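Local coordinates for protein S-adenosyl-L-methionine methyl transferase (Ruegeria pomeroyi DSS-3, PDB 3IHT) that binds S-adenosylmethionine and probably transfers its methyl group to an acceptor that is not known, at residues I67-R72 with A85-G90; L47-G52 with R72-H77; P43-G48 with S108-D113. One frame throughout, in Å; residues are numbered along the deposited sequence.

Contact 1. Residues I67-R72 with A85-G90. With SAM (S-adenosylmethionine), chain C.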
loop_
_atom_site.group_PDB
_atom_site.type_symbol
_atom_site.label_atom_id
_atom_site.label_comp_id
_atom_site.label_asym_id
_atom_site.label_seq_id
_atom_site.Cartn_x
_atom_site.Cartn_y
_atom_site.Cartn_z
ATOM N N ILE A 67 22.697 2.490 -5.570
ATOM C CA ILE A 67 21.287 2.714 -5.961
ATOM C C ILE A 67 21.110 4.233 -6.138
ATOM O O ILE A 67 21.347 4.989 -5.192
ATOM C CB ILE A 67 20.257 2.204 -4.954
ATOM C CG1 ILE A 67 20.441 0.706 -4.640
ATOM C CG2 ILE A 67 18.791 2.527 -5.482
ATOM C CD1 ILE A 67 19.800 0.248 -3.295
ATOM N N TYR A 68 20.766 4.685 -7.346
ATOM C CA TYR A 68 20.394 6.082 -7.592
ATOM C C TYR A 68 18.875 6.207 -7.672
ATOM O O TYR A 68 18.180 5.367 -8.306
ATOM C CB TYR A 68 21.012 6.622 -8.871
ATOM C CG TYR A 68 22.483 6.804 -8.802
ATOM C CD1 TYR A 68 23.325 5.723 -9.007
ATOM C CD2 TYR A 68 23.051 8.037 -8.465
ATOM C CE1 TYR A 68 24.703 5.876 -8.918
ATOM C CE2 TYR A 68 24.426 8.180 -8.340
ATOM C CZ TYR A 68 25.230 7.088 -8.582
ATOM O OH TYR A 68 26.599 7.171 -8.496
ATOM N N VAL A 69 18.361 7.248 -7.009
ATOM C CA VAL A 69 16.944 7.513 -6.899
ATOM C C VAL A 69 16.586 8.746 -7.701
ATOM O O VAL A 69 17.191 9.798 -7.524
ATOM C CB VAL A 69 16.530 7.691 -5.387
ATOM C CG1 VAL A 69 15.079 8.086 -5.275
ATOM C CG2 VAL A 69 16.774 6.431 -4.607
ATOM N N PHE A 70 15.594 8.601 -8.591
ATOM C CA PHE A 70 15.099 9.680 -9.457
ATOM C C PHE A 70 13.758 10.133 -8.891
ATOM O O PHE A 70 12.841 9.322 -8.708
ATOM C CB PHE A 70 14.895 9.187 -10.888
ATOM C CG PHE A 70 16.164 8.807 -11.609
ATOM C CD1 PHE A 70 16.893 7.680 -11.231
ATOM C CD2 PHE A 70 16.594 9.545 -12.691
ATOM C CE1 PHE A 70 18.029 7.302 -11.910
ATOM C CE2 PHE A 70 17.746 9.165 -13.386
ATOM C CZ PHE A 70 18.447 8.059 -13.008
ATOM N N GLU A 71 13.655 11.392 -8.516
ATOM C CA GLU A 71 12.430 11.884 -7.881
ATOM C C GLU A 71 12.328 13.398 -8.100
ATOM O O GLU A 71 13.338 14.109 -8.150
ATOM C CB GLU A 71 12.444 11.538 -6.363
ATOM C CG GLU A 71 11.338 12.091 -5.549
ATOM C CD GLU A 71 9.947 11.684 -6.073
ATOM O OE1 GLU A 71 9.626 10.483 -6.053
ATOM O OE2 GLU A 71 9.188 12.565 -6.494
ATOM N N ARG A 72 11.108 13.886 -8.261
ATOM C CA ARG A 72 10.869 15.300 -8.479
ATOM C C ARG A 72 10.715 16.032 -7.150
ATOM O O ARG A 72 11.115 17.185 -7.048
ATOM C CB ARG A 72 9.645 15.535 -9.394
ATOM C CG ARG A 72 8.303 15.149 -8.812
ATOM C CD ARG A 72 7.239 15.139 -9.924
ATOM N NE ARG A 72 6.109 14.276 -9.624
ATOM C CZ ARG A 72 5.168 13.955 -10.507
ATOM N NH1 ARG A 72 5.242 14.401 -11.752
ATOM N NH2 ARG A 72 4.166 13.168 -10.148
ATOM N N ALA A 85 24.037 12.414 -2.686
ATOM C CA ALA A 85 24.934 12.032 -3.793
ATOM C C ALA A 85 24.273 11.022 -4.737
ATOM O O ALA A 85 24.623 10.978 -5.901
ATOM C CB ALA A 85 26.285 11.471 -3.266
ATOM N N GLN A 86 23.303 10.283 -4.228
ATOM C CA GLN A 86 22.578 9.263 -4.986
ATOM C C GLN A 86 21.175 9.688 -5.371
ATOM O O GLN A 86 20.403 8.879 -5.884
ATOM C CB GLN A 86 22.574 7.942 -4.243
ATOM C CG GLN A 86 23.866 7.115 -4.511
ATOM C CD GLN A 86 24.990 7.640 -3.728
ATOM O OE1 GLN A 86 24.878 7.777 -2.518
ATOM N NE2 GLN A 86 26.085 7.978 -4.397
ATOM N N LEU A 87 20.857 10.961 -5.152
ATOM C CA LEU A 87 19.586 11.518 -5.577
ATOM C C LEU A 87 19.778 12.272 -6.888
ATOM O O LEU A 87 20.667 13.103 -7.001
ATOM C CB LEU A 87 19.074 12.445 -4.499
ATOM C CG LEU A 87 17.834 13.244 -4.803
ATOM C CD1 LEU A 87 16.604 12.308 -5.054
ATOM C CD2 LEU A 87 17.588 14.251 -3.647
ATOM N N ILE A 88 18.933 11.955 -7.857
ATOM C CA ILE A 88 18.862 12.651 -9.133
ATOM C C ILE A 88 17.528 13.350 -9.151
ATOM O O ILE A 88 16.460 12.756 -9.443
ATOM C CB ILE A 88 19.061 11.665 -10.310
ATOM C CG1 ILE A 88 20.468 11.074 -10.220
ATOM C CG2 ILE A 88 18.882 12.421 -11.695
ATOM C CD1 ILE A 88 20.770 9.881 -11.127
ATOM N N LEU A 89 17.573 14.620 -8.801
ATOM C CA LEU A 89 16.369 15.382 -8.537
ATOM C C LEU A 89 15.864 16.078 -9.797
ATOM O O LEU A 89 16.629 16.729 -10.520
ATOM C CB LEU A 89 16.642 16.411 -7.428
ATOM C CG LEU A 89 15.457 17.256 -6.966
ATOM C CD1 LEU A 89 14.547 16.465 -6.080
ATOM C CD2 LEU A 89 15.961 18.523 -6.240
ATOM N N GLY A 90 14.571 15.947 -10.034
ATOM C CA GLY A 90 13.913 16.622 -11.143
ATOM C C GLY A 90 12.955 15.676 -11.854
ATOM O O GLY A 90 12.667 14.569 -11.406
HETATM N N SAM C . 7.806 2.710 -5.197
HETATM C CA SAM C . 7.507 3.695 -4.103
HETATM C C SAM C . 7.404 2.994 -2.727
HETATM O O SAM C . 7.106 3.623 -1.683
HETATM O OXT SAM C . 7.518 1.746 -2.674
HETATM C CB SAM C . 6.263 4.553 -4.412
HETATM C CG SAM C . 6.442 5.573 -5.560
HETATM S SD SAM C . 4.971 6.664 -5.816
HETATM C CE SAM C . 3.791 5.387 -6.361
HETATM C "C5'" SAM C . 5.473 7.465 -7.400
HETATM C "C4'" SAM C . 6.613 8.468 -7.301
HETATM O "O4'" SAM C . 7.057 8.782 -8.639
HETATM C "C3'" SAM C . 6.235 9.797 -6.638
HETATM O "O3'" SAM C . 7.111 10.130 -5.560
HETATM C "C2'" SAM C . 6.282 10.821 -7.768
HETATM O "O2'" SAM C . 6.618 12.179 -7.423
HETATM C "C1'" SAM C . 7.308 10.186 -8.693
HETATM N N9 SAM C . 7.201 10.685 -10.089
HETATM C C8 SAM C . 6.113 10.555 -10.932
HETATM N N7 SAM C . 6.415 11.126 -12.126
HETATM C C5 SAM C . 7.673 11.628 -12.060
HETATM C C6 SAM C . 8.463 12.295 -12.997
HETATM N N6 SAM C . 7.997 12.601 -14.230
HETATM N N1 SAM C . 9.747 12.640 -12.613
HETATM C C2 SAM C . 10.253 12.380 -11.357
HETATM N N3 SAM C . 9.450 11.727 -10.421
HETATM C C4 SAM C . 8.191 11.351 -10.783
#

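Contact 2. Residues L47-G52 with R72-H77. With SAM (S-adenosylmethionine), chain C.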
loop_
_atom_site.group_PDB
_atom_site.type_symbol
_atom_site.label_atom_id
_atom_site.label_comp_id
_atom_site.label_asym_id
_atom_site.label_seq_id
_atom_site.Cartn_x
_atom_site.Cartn_y
_atom_site.Cartn_z
ATOM N N LEU A 47 13.151 4.644 -10.066
ATOM C CA LEU A 47 12.431 5.761 -10.660
ATOM C C LEU A 47 11.169 5.999 -9.850
ATOM O O LEU A 47 10.197 5.201 -9.917
ATOM C CB LEU A 47 12.102 5.485 -12.152
ATOM C CG LEU A 47 13.306 5.091 -13.004
ATOM C CD1 LEU A 47 12.911 4.936 -14.500
ATOM C CD2 LEU A 47 14.442 6.102 -12.869
ATOM N N GLY A 48 11.151 7.098 -9.103
ATOM C CA GLY A 48 10.042 7.400 -8.207
ATOM C C GLY A 48 10.335 6.929 -6.803
ATOM O O GLY A 48 10.401 5.733 -6.533
ATOM N N LEU A 49 10.505 7.847 -5.890
ATOM C CA LEU A 49 10.786 7.484 -4.492
ATOM C C LEU A 49 9.527 7.278 -3.675
ATOM O O LEU A 49 9.363 6.272 -3.003
ATOM C CB LEU A 49 11.655 8.592 -3.856
ATOM C CG LEU A 49 12.032 8.364 -2.393
ATOM C CD1 LEU A 49 12.817 7.026 -2.179
ATOM C CD2 LEU A 49 12.811 9.595 -1.853
ATOM N N GLY A 50 8.630 8.268 -3.714
ATOM C CA GLY A 50 7.437 8.284 -2.882
ATOM C C GLY A 50 7.716 8.107 -1.400
ATOM O O GLY A 50 8.664 8.685 -0.863
ATOM N N ASN A 51 6.927 7.272 -0.742
ATOM C CA ASN A 51 7.142 6.967 0.673
ATOM C C ASN A 51 8.496 6.295 0.906
ATOM O O ASN A 51 9.064 6.423 1.990
ATOM C CB ASN A 51 6.011 6.066 1.187
ATOM C CG ASN A 51 6.114 5.764 2.653
ATOM O OD1 ASN A 51 6.725 4.766 3.050
ATOM N ND2 ASN A 51 5.466 6.592 3.475
ATOM N N GLY A 52 8.951 5.535 -0.068
ATOM C CA GLY A 52 10.272 4.941 -0.074
ATOM C C GLY A 52 10.351 3.465 0.303
ATOM O O GLY A 52 11.452 2.945 0.596
ATOM N N ARG A 72 11.108 13.886 -8.261
ATOM C CA ARG A 72 10.869 15.300 -8.479
ATOM C C ARG A 72 10.715 16.032 -7.150
ATOM O O ARG A 72 11.115 17.185 -7.048
ATOM C CB ARG A 72 9.645 15.535 -9.394
ATOM C CG ARG A 72 8.303 15.149 -8.812
ATOM C CD ARG A 72 7.239 15.139 -9.924
ATOM N NE ARG A 72 6.109 14.276 -9.624
ATOM C CZ ARG A 72 5.168 13.955 -10.507
ATOM N NH1 ARG A 72 5.242 14.401 -11.752
ATOM N NH2 ARG A 72 4.166 13.168 -10.148
ATOM N N ALA A 73 10.173 15.358 -6.132
ATOM C CA ALA A 73 9.994 15.972 -4.819
ATOM C C ALA A 73 10.165 14.940 -3.692
ATOM O O ALA A 73 9.371 14.010 -3.596
ATOM C CB ALA A 73 8.608 16.582 -4.756
ATOM N N VAL A 74 11.198 15.088 -2.868
ATOM C CA VAL A 74 11.469 14.077 -1.846
ATOM C C VAL A 74 10.509 14.245 -0.657
ATOM O O VAL A 74 10.486 15.296 0.006
ATOM C CB VAL A 74 12.920 14.122 -1.386
ATOM C CG1 VAL A 74 13.164 13.254 -0.140
ATOM C CG2 VAL A 74 13.857 13.742 -2.591
ATOM N N ALA A 75 9.763 13.198 -0.366
ATOM C CA ALA A 75 8.856 13.192 0.776
ATOM C C ALA A 75 8.824 11.783 1.350
ATOM O O ALA A 75 7.773 11.265 1.738
ATOM C CB ALA A 75 7.455 13.631 0.315
ATOM N N SER A 76 9.987 11.146 1.393
ATOM C CA SER A 76 10.098 9.783 1.890
ATOM C C SER A 76 10.014 9.682 3.411
ATOM O O SER A 76 10.354 10.616 4.137
ATOM C CB SER A 76 11.451 9.172 1.443
ATOM O OG SER A 76 12.507 10.130 1.576
ATOM N N HIS A 77 9.619 8.506 3.883
ATOM C CA HIS A 77 9.703 8.174 5.290
ATOM C C HIS A 77 11.220 8.346 5.645
ATOM O O HIS A 77 12.081 8.018 4.810
ATOM C CB HIS A 77 9.268 6.732 5.526
ATOM C CG HIS A 77 9.074 6.404 6.965
ATOM N ND1 HIS A 77 9.896 5.527 7.643
ATOM C CD2 HIS A 77 8.171 6.857 7.872
ATOM C CE1 HIS A 77 9.503 5.454 8.903
ATOM N NE2 HIS A 77 8.457 6.240 9.062
HETATM N N SAM C . 7.806 2.710 -5.197
HETATM C CA SAM C . 7.507 3.695 -4.103
HETATM C C SAM C . 7.404 2.994 -2.727
HETATM O O SAM C . 7.106 3.623 -1.683
HETATM O OXT SAM C . 7.518 1.746 -2.674
HETATM C CB SAM C . 6.263 4.553 -4.412
HETATM C CG SAM C . 6.442 5.573 -5.560
HETATM S SD SAM C . 4.971 6.664 -5.816
HETATM C CE SAM C . 3.791 5.387 -6.361
HETATM C "C5'" SAM C . 5.473 7.465 -7.400
HETATM C "C4'" SAM C . 6.613 8.468 -7.301
HETATM O "O4'" SAM C . 7.057 8.782 -8.639
HETATM C "C3'" SAM C . 6.235 9.797 -6.638
HETATM O "O3'" SAM C . 7.111 10.130 -5.560
HETATM C "C2'" SAM C . 6.282 10.821 -7.768
HETATM O "O2'" SAM C . 6.618 12.179 -7.423
HETATM C "C1'" SAM C . 7.308 10.186 -8.693
HETATM N N9 SAM C . 7.201 10.685 -10.089
HETATM C C8 SAM C . 6.113 10.555 -10.932
HETATM N N7 SAM C . 6.415 11.126 -12.126
HETATM C C5 SAM C . 7.673 11.628 -12.060
HETATM C C6 SAM C . 8.463 12.295 -12.997
HETATM N N6 SAM C . 7.997 12.601 -14.230
HETATM N N1 SAM C . 9.747 12.640 -12.613
HETATM C C2 SAM C . 10.253 12.380 -11.357
HETATM N N3 SAM C . 9.450 11.727 -10.421
HETATM C C4 SAM C . 8.191 11.351 -10.783
HETATM O O HOH W 1 9.447 11.115 -2.076
#

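Contact 3. Residues P43-G48 with S108-D113. With SAM (S-adenosylmethionine), chain C.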
loop_
_atom_site.group_PDB
_atom_site.type_symbol
_atom_site.label_atom_id
_atom_site.label_comp_id
_atom_site.label_asym_id
_atom_site.label_seq_id
_atom_site.Cartn_x
_atom_site.Cartn_y
_atom_site.Cartn_z
ATOM N N PRO A 43 24.957 0.484 -11.659
ATOM C CA PRO A 43 23.974 0.816 -10.625
ATOM C C PRO A 43 22.548 0.354 -10.878
ATOM O O PRO A 43 22.161 -0.011 -11.984
ATOM C CB PRO A 43 24.009 2.353 -10.582
ATOM C CG PRO A 43 24.425 2.753 -11.895
ATOM C CD PRO A 43 25.430 1.684 -12.354
ATOM N N VAL A 44 21.795 0.370 -9.796
ATOM C CA VAL A 44 20.360 0.188 -9.796
ATOM C C VAL A 44 19.735 1.575 -9.810
ATOM O O VAL A 44 20.151 2.456 -9.051
ATOM C CB VAL A 44 19.921 -0.575 -8.553
ATOM C CG1 VAL A 44 18.396 -0.682 -8.488
ATOM C CG2 VAL A 44 20.674 -1.960 -8.458
ATOM N N TYR A 45 18.789 1.785 -10.713
ATOM C CA TYR A 45 18.046 3.040 -10.779
ATOM C C TYR A 45 16.648 2.806 -10.250
ATOM O O TYR A 45 15.943 1.908 -10.722
ATOM C CB TYR A 45 17.946 3.603 -12.217
ATOM C CG TYR A 45 19.226 4.105 -12.877
ATOM C CD1 TYR A 45 20.429 4.239 -12.160
ATOM C CD2 TYR A 45 19.243 4.438 -14.231
ATOM C CE1 TYR A 45 21.592 4.673 -12.758
ATOM C CE2 TYR A 45 20.414 4.918 -14.838
ATOM C CZ TYR A 45 21.588 5.037 -14.087
ATOM O OH TYR A 45 22.766 5.472 -14.668
ATOM N N GLU A 46 16.230 3.640 -9.304
ATOM C CA GLU A 46 14.890 3.607 -8.716
ATOM C C GLU A 46 14.148 4.840 -9.202
ATOM O O GLU A 46 14.494 5.964 -8.823
ATOM C CB GLU A 46 15.018 3.607 -7.179
ATOM C CG GLU A 46 13.729 3.802 -6.384
ATOM C CD GLU A 46 12.820 2.585 -6.374
ATOM O OE1 GLU A 46 13.067 1.649 -7.171
ATOM O OE2 GLU A 46 11.871 2.549 -5.562
ATOM N N LEU A 47 13.151 4.644 -10.066
ATOM C CA LEU A 47 12.431 5.761 -10.660
ATOM C C LEU A 47 11.169 5.999 -9.850
ATOM O O LEU A 47 10.197 5.201 -9.917
ATOM C CB LEU A 47 12.102 5.485 -12.152
ATOM C CG LEU A 47 13.306 5.091 -13.004
ATOM C CD1 LEU A 47 12.911 4.936 -14.500
ATOM C CD2 LEU A 47 14.442 6.102 -12.869
ATOM N N GLY A 48 11.151 7.098 -9.103
ATOM C CA GLY A 48 10.042 7.400 -8.207
ATOM C C GLY A 48 10.335 6.929 -6.803
ATOM O O GLY A 48 10.401 5.733 -6.533
ATOM N N SER A 108 22.416 -1.723 -14.286
ATOM C CA SER A 108 22.182 -3.172 -14.205
ATOM C C SER A 108 20.713 -3.483 -14.020
ATOM O O SER A 108 20.238 -4.558 -14.391
ATOM C CB SER A 108 22.999 -3.787 -13.056
ATOM O OG SER A 108 22.671 -3.204 -11.791
ATOM N N LEU A 109 19.989 -2.566 -13.384
ATOM C CA LEU A 109 18.598 -2.800 -13.014
ATOM C C LEU A 109 17.912 -1.446 -12.922
ATOM O O LEU A 109 18.401 -0.559 -12.204
ATOM C CB LEU A 109 18.508 -3.542 -11.669
ATOM C CG LEU A 109 17.153 -3.736 -11.007
ATOM C CD1 LEU A 109 16.141 -4.450 -11.943
ATOM C CD2 LEU A 109 17.292 -4.491 -9.691
ATOM N N VAL A 110 16.804 -1.283 -13.617
ATOM C CA VAL A 110 15.992 -0.061 -13.555
ATOM C C VAL A 110 14.609 -0.487 -13.085
ATOM O O VAL A 110 13.976 -1.372 -13.690
ATOM C CB VAL A 110 15.926 0.708 -14.920
ATOM C CG1 VAL A 110 15.002 1.960 -14.845
ATOM C CG2 VAL A 110 17.356 1.072 -15.396
ATOM N N HIS A 111 14.174 0.106 -11.966
ATOM C CA HIS A 111 12.867 -0.162 -11.379
ATOM C C HIS A 111 12.003 1.081 -11.456
ATOM O O HIS A 111 12.447 2.159 -11.020
ATOM C CB HIS A 111 12.972 -0.583 -9.904
ATOM C CG HIS A 111 11.631 -0.729 -9.252
ATOM N ND1 HIS A 111 11.271 -0.057 -8.099
ATOM C CD2 HIS A 111 10.548 -1.464 -9.614
ATOM C CE1 HIS A 111 10.012 -0.350 -7.806
ATOM N NE2 HIS A 111 9.543 -1.183 -8.724
ATOM N N ALA A 112 10.799 0.956 -12.016
ATOM C CA ALA A 112 9.858 2.060 -12.084
ATOM C C ALA A 112 8.543 1.717 -11.410
ATOM O O ALA A 112 7.918 0.694 -11.713
ATOM C CB ALA A 112 9.630 2.506 -13.559
ATOM N N ASP A 113 8.117 2.601 -10.509
ATOM C CA ASP A 113 6.795 2.556 -9.902
ATOM C C ASP A 113 6.306 4.023 -9.865
ATOM O O ASP A 113 6.285 4.666 -8.826
ATOM C CB ASP A 113 6.892 1.945 -8.485
ATOM C CG ASP A 113 5.546 1.775 -7.802
ATOM O OD1 ASP A 113 4.514 1.543 -8.500
ATOM O OD2 ASP A 113 5.511 1.891 -6.517
HETATM N N SAM C . 7.806 2.710 -5.197
HETATM C CA SAM C . 7.507 3.695 -4.103
HETATM C C SAM C . 7.404 2.994 -2.727
HETATM O O SAM C . 7.106 3.623 -1.683
HETATM O OXT SAM C . 7.518 1.746 -2.674
HETATM C CB SAM C . 6.263 4.553 -4.412
HETATM C CG SAM C . 6.442 5.573 -5.560
HETATM S SD SAM C . 4.971 6.664 -5.816
HETATM C CE SAM C . 3.791 5.387 -6.361
HETATM C "C5'" SAM C . 5.473 7.465 -7.400
HETATM C "C4'" SAM C . 6.613 8.468 -7.301
HETATM O "O4'" SAM C . 7.057 8.782 -8.639
HETATM C "C3'" SAM C . 6.235 9.797 -6.638
HETATM O "O3'" SAM C . 7.111 10.130 -5.560
HETATM C "C2'" SAM C . 6.282 10.821 -7.768
HETATM O "O2'" SAM C . 6.618 12.179 -7.423
HETATM C "C1'" SAM C . 7.308 10.186 -8.693
HETATM N N9 SAM C . 7.201 10.685 -10.089
HETATM C C8 SAM C . 6.113 10.555 -10.932
HETATM N N7 SAM C . 6.415 11.126 -12.126
HETATM C C5 SAM C . 7.673 11.628 -12.060
HETATM C C6 SAM C . 8.463 12.295 -12.997
HETATM N N6 SAM C . 7.997 12.601 -14.230
HETATM N N1 SAM C . 9.747 12.640 -12.613
HETATM C C2 SAM C . 10.253 12.380 -11.357
HETATM N N3 SAM C . 9.450 11.727 -10.421
HETATM C C4 SAM C . 8.191 11.351 -10.783
#

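Contact 1. Residues I67-R72 with A85-G90
Val69, Phe70 and Glu71 pair in parallel with Leu87, Ile88 and Leu89, the two strand axes approaching to 4.7 Å with 20° between their directions. Four backbone bonds join the strands: Val69 N to Gln86 O, Ile88 N to Val69 O, Glu71 N to Ile88 O and Gly90 N to Glu71 O. The third is the longest, at 3.3 Å from Glu71 N to Ile88 O.

On the face carrying Phe70 and Ile88 the two side chains run side by side and point the same way. Ile88 CD1 sits over one face of the Phe70 ring, 3.9 Å from its centroid, as a CH-pi contact. Thr95 of helix 92-103 touches both residues. At the start of the pairing, Gln86 CG lies over a face of the Tyr68 ring, 4.2 Å from the centroid, while the Tyr68 hydroxyl is bonded to Glu66.

At the C-terminal end the polar side chains turn to the cofactor. Glu71 has CG anti to its backbone N (chi1 174°) and then bends, and its carboxylate takes both ribose hydroxyls: O3' of S-adenosylmethionine reaches Glu71 OE1 at 2.6 Å and O2' reaches OE2 at 2.8 Å. Leu49 N also bonds to OE1 and Ala73 N to OE2, which would fix the rotation of the carboxylate. In the conformer described, one of two for this side chain, Arg72 NE bonds to O2' of S-adenosylmethionine at 3.1 Å, and one face of the guanidinium lies against the adenine, near N7 and C8 and offset toward the rim. An acidic residue at the end of the second strand, gripping both ribose hydroxyls, is characteristic of the Rossmann-fold methyltransferases.

Contact 2. Residues L47-G52 with R72-H77
Asn51 and His77 make the one direct hydrogen bond between the two loops, from His77 N to Asn51 O at 2.9 Å with an N-H...O angle of 164°. Beside it, Ser76 CA approaches Gly50 O at 3.3 Å in a CA-H...O contact. A water adds a bridge: it accepts from Ala75 N at 2.7 Å and donates to Gly50 O at 2.8 Å, with a longer bond to Ala73 O. The carbonyl of Gly50 is thus met by both the water and the Ser76 CA-H.

Van der Waals contact comes from Leu49, with CG anti to the backbone N (chi1 180°), which sets its branch against the Ser76 side chain. Leu49 CD2 touches Val74 CG1 at 4.1 Å, an apolar pair, and rests against CB and OG of Ser76, the OG at 3.5 Å. The side chains of Asn51 and His77 lie side by side and point the same way, amide and ring planes 20° apart, with Asn51 OD1 4.1 Å from His77 CB.

Residues 48-52 form the glycine-rich loop between strand 44-47 and helix 53-61, the cofactor-binding loop of Rossmann-fold methyltransferases, and Leu49 to Gly52 make a type II' turn. Two of its amides bind S-adenosylmethionine: Gly52 N reaches the carboxylate O of the cofactor at 3.1 Å, and Gly50 N makes a weak bond to O3'. At Gly48 a side chain would collide with ribose O4', and at Gly50 with CG of the methionine part.

Several polar ends find partners beyond the two loops. Ser76 OG is hydrogen-bonded to Thr81 and His77 ND1 to Asp79; Asn51 OD1 accepts from Arg15 of the second subunit, and the His77 ring meets His117 of that subunit.

Contact 3. Residues P43-G48 with S108-D113
Glu46 OE1 accepts a hydrogen bond from His111 ND1 at 2.6 Å. The oxygen is met on its syn side, 22° out of the carboxylate plane, and lies close to the plane of the imidazole, at its edge. Both side chains have CG anti to the backbone N (chi1 170° for Glu46) and run side by side; the glutamate then bends at chi2. Its other oxygen, OE2, is bonded to Thr54. An alanine at Glu46 would probably leave His111 ND1 and the Thr54 hydroxyl without their carboxylate partner, and the imidazole less fixed in rotation.

Strands 44-47 and 109-112 are parallel neighbours in the middle of the Rossmann-like sheet, at the topological switch point between the first and fourth strands, with axes 4.7 Å apart and 11° between their directions. Tyr45 N to Leu109 O, His111 N to Tyr45 O and Leu47 N to His111 O are each 2.8 Å, whereas Asp113 N to Leu47 O is weak.

On the face of Tyr45 and Leu47, Leu47 CD1 packs on Val110 CG1 at 3.7 Å, and Val110 CG2 meets Tyr45 CD2 at 4.0 Å. Beyond the strand ends Asp113 OD2 accepts from the amino N of S-adenosylmethionine at 2.8 Å, while OD1 is bonded to Ser146.

How the contacts relate
Contact 3 is buried near the chain's centre, contact 1 partly buried at strand 87-89, one of two edge strands of the sheet within this chain, and contact 2 at the surface. Contacts 1 and 3 belong to one sheet, since strands 67-71 and 44-47 are neighbours, Tyr68 O lying 2.8 Å from Glu46 N. Contact 2 joins the loops that follow these two strands, sharing Arg72 with contact 1 and Leu47 and Gly48 with contact 3. Regular backbone pairing underlies both sheet contacts, with a buried histidine-carboxylate bond added in contact 3; contact 2 relies on irregular backbone bonding and solvent. All touch S-adenosylmethionine: contact 1 mainly at ribose hydroxyls and adenine, contact 2 through loop amides, contact 3 by a bond to the amino group.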